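Local structure of 3-methyladenine dna-glycosylase (Archaeoglobus fulgidus, 2JHN) at residues E255-S258 against A259-R263. The protein is an AlkA-type DNA glycosylase of the helix-hairpin-helix (HhH-GPD) superfamily, a family of base excision DNA repair proteins. The protein carries 1 engineered substitution. Residues are numbered along the deposited sequence; the frame is centred on the assembly and turned at random.
Sequences EIQS and AEKVR
Ser258 meets Lys261 and Val262 as the N-cap of helix 259-270, closing the loop that leads out of helix 241-251 in the HhH-GPD part of the chain. The cap is the tight side. Ser258 OG accepts from Lys261 N at 3.2 Å with an N-H...O angle of 157°, replacing the acceptor that a preceding helical turn would supply. Its chi1 of 73° sets OG between the backbone N and the carbonyl carbon, where it faces the first turn. Ser258 O receives Val262 N in the carbonyl plane at 3.1 Å, the first regular bond of the helix, and takes a second, weak bond from Lys261 N. Val262 is buried; its CG2 lies against Ser258 O at 3.4 Å, while its side chain also packs on Val243 and Val247 of helix 241-251. The backbone of Gln257 bonds to the same helix, at Ser248 and Arg244.

The other flank is looser. The side chains of Gln257 and Lys261 run side by side in the same direction, their CB atoms 4.1 Å apart, beside Phe252. Lys261 then leads away from the loop, and its ammonium pairs with Glu264 one turn on. Glu260 belongs to both sides: exposed and extended beyond CG, it nevertheless packs closely at the cap, where its chi1 of 59° brings CG within 3.1 Å of Ser258 OG.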
ATOM      1  N   GLU A 255       5.508  26.433  -5.234  1.00 34.49           N
ATOM      2  CA  GLU A 255       6.841  26.505  -5.838  1.00 34.53           C
ATOM      3  C   GLU A 255       7.557  25.168  -5.620  1.00 34.21           C
ATOM      4  O   GLU A 255       7.948  24.851  -4.492  1.00 33.91           O
ATOM      5  CB  GLU A 255       7.654  27.662  -5.232  1.00 34.54           C
ATOM      6  CG  GLU A 255       7.166  29.064  -5.653  0.50 34.98           C
ATOM      7  CD  GLU A 255       7.249  29.299  -7.161  0.50 35.61           C
ATOM      8  OE1 GLU A 255       8.377  29.407  -7.695  0.50 36.32           O
ATOM      9  OE2 GLU A 255       6.183  29.379  -7.811  0.50 35.88           O
ATOM     10  N   ILE A 256       7.697  24.392  -6.695  1.00 33.99           N
ATOM     11  CA  ILE A 256       8.294  23.041  -6.643  1.00 33.90           C
ATOM     12  C   ILE A 256       9.672  23.001  -5.958  1.00 33.46           C
ATOM     13  O   ILE A 256      10.593  23.718  -6.350  1.00 33.94           O
ATOM     14  CB  ILE A 256       8.318  22.352  -8.045  1.00 34.15           C
ATOM     15  CG1 ILE A 256       8.644  20.856  -7.912  1.00 34.84           C
ATOM     16  CG2 ILE A 256       9.289  23.061  -9.016  1.00 34.29           C
ATOM     17  CD1 ILE A 256       7.594  20.042  -7.144  1.00 34.88           C
ATOM     18  N   GLN A 257       9.779  22.176  -4.916  1.00 32.28           N
ATOM     19  CA  GLN A 257      11.000  22.037  -4.135  1.00 31.47           C
ATOM     20  C   GLN A 257      11.743  20.750  -4.491  1.00 30.80           C
ATOM     21  O   GLN A 257      11.159  19.823  -5.064  1.00 30.63           O
ATOM     22  CB  GLN A 257      10.706  22.078  -2.630  1.00 31.64           C
ATOM     23  CG  GLN A 257       9.976  23.350  -2.165  1.00 32.63           C
ATOM     24  CD  GLN A 257      10.761  24.630  -2.470  1.00 33.92           C
ATOM     25  OE1 GLN A 257      10.443  25.361  -3.415  1.00 33.53           O
ATOM     26  NE2 GLN A 257      11.799  24.888  -1.680  1.00 33.48           N
ATOM     27  N   SER A 258      13.033  20.732  -4.161  1.00 30.06           N
ATOM     28  CA  SER A 258      13.907  19.572  -4.348  1.00 29.08           C
ATOM     29  C   SER A 258      13.614  18.487  -3.304  1.00 28.00           C
ATOM     30  O   SER A 258      13.074  18.781  -2.241  1.00 27.57           O
ATOM     31  CB  SER A 258      15.375  20.012  -4.222  1.00 29.10           C
ATOM     32  OG  SER A 258      15.711  20.303  -2.866  1.00 28.70           O
ATOM     33  N   ALA A 259      14.010  17.248  -3.597  1.00 27.37           N
ATOM     34  CA  ALA A 259      13.891  16.149  -2.635  1.00 26.43           C
ATOM     35  C   ALA A 259      14.621  16.440  -1.320  1.00 26.35           C
ATOM     36  O   ALA A 259      14.114  16.121  -0.236  1.00 26.15           O
ATOM     37  CB  ALA A 259      14.381  14.842  -3.257  1.00 26.55           C
ATOM     38  N   GLU A 260      15.792  17.082  -1.391  1.00 25.50           N
ATOM     39  CA  GLU A 260      16.539  17.404  -0.163  1.00 25.32           C
ATOM     40  C   GLU A 260      15.781  18.381   0.770  1.00 24.96           C
ATOM     41  O   GLU A 260      15.800  18.234   1.992  1.00 24.51           O
ATOM     42  CB  GLU A 260      17.997  17.864  -0.463  1.00 25.36           C
ATOM     43  CG  GLU A 260      18.164  19.089  -1.342  0.50 25.97           C
ATOM     44  CD  GLU A 260      19.637  19.474  -1.566  0.50 26.11           C
ATOM     45  OE1 GLU A 260      20.485  19.210  -0.681  0.50 27.74           O
ATOM     46  OE2 GLU A 260      19.942  20.048  -2.631  0.50 27.31           O
ATOM     47  N   LYS A 261      15.091  19.348   0.178  1.00 25.30           N
ATOM     48  CA  LYS A 261      14.281  20.318   0.928  1.00 25.18           C
ATOM     49  C   LYS A 261      13.036  19.636   1.539  1.00 24.65           C
ATOM     50  O   LYS A 261      12.648  19.902   2.690  1.00 24.11           O
ATOM     51  CB  LYS A 261      13.850  21.455  -0.003  1.00 25.90           C
ATOM     52  CG  LYS A 261      13.187  22.628   0.727  1.00 27.86           C
ATOM     53  CD  LYS A 261      14.245  23.386   1.552  1.00 31.25           C
ATOM     54  CE  LYS A 261      13.624  24.220   2.646  1.00 34.38           C
ATOM     55  NZ  LYS A 261      14.667  25.092   3.276  1.00 36.14           N
ATOM     56  N   VAL A 262      12.417  18.758   0.752  1.00 24.22           N
ATOM     57  CA  VAL A 262      11.289  17.963   1.237  1.00 23.47           C
ATOM     58  C   VAL A 262      11.696  17.066   2.406  1.00 23.42           C
ATOM     59  O   VAL A 262      10.985  16.990   3.399  1.00 22.67           O
ATOM     60  CB  VAL A 262      10.644  17.154   0.116  1.00 23.12           C
ATOM     61  CG1 VAL A 262       9.635  16.121   0.675  1.00 22.13           C
ATOM     62  CG2 VAL A 262       9.983  18.075  -0.883  1.00 23.70           C
ATOM     63  N   ARG A 263      12.847  16.397   2.289  1.00 24.18           N
ATOM     64  CA  ARG A 263      13.407  15.649   3.412  1.00 24.85           C
ATOM     65  C   ARG A 263      13.597  16.466   4.671  1.00 24.98           C
ATOM     66  O   ARG A 263      13.380  15.977   5.782  1.00 25.12           O
ATOM     67  CB  ARG A 263      14.752  15.027   3.014  1.00 25.63           C
ATOM     68  CG  ARG A 263      14.695  13.553   2.896  1.00 26.97           C
ATOM     69  CD  ARG A 263      15.978  12.977   2.375  1.00 27.71           C
ATOM     70  NE  ARG A 263      15.630  11.870   1.507  1.00 32.15           N
ATOM     71  CZ  ARG A 263      15.735  11.883   0.181  1.00 32.32           C
ATOM     72  NH1 ARG A 263      16.216  12.946  -0.457  1.00 32.85           N
ATOM     73  NH2 ARG A 263      15.365  10.809  -0.504  1.00 31.36           N
TER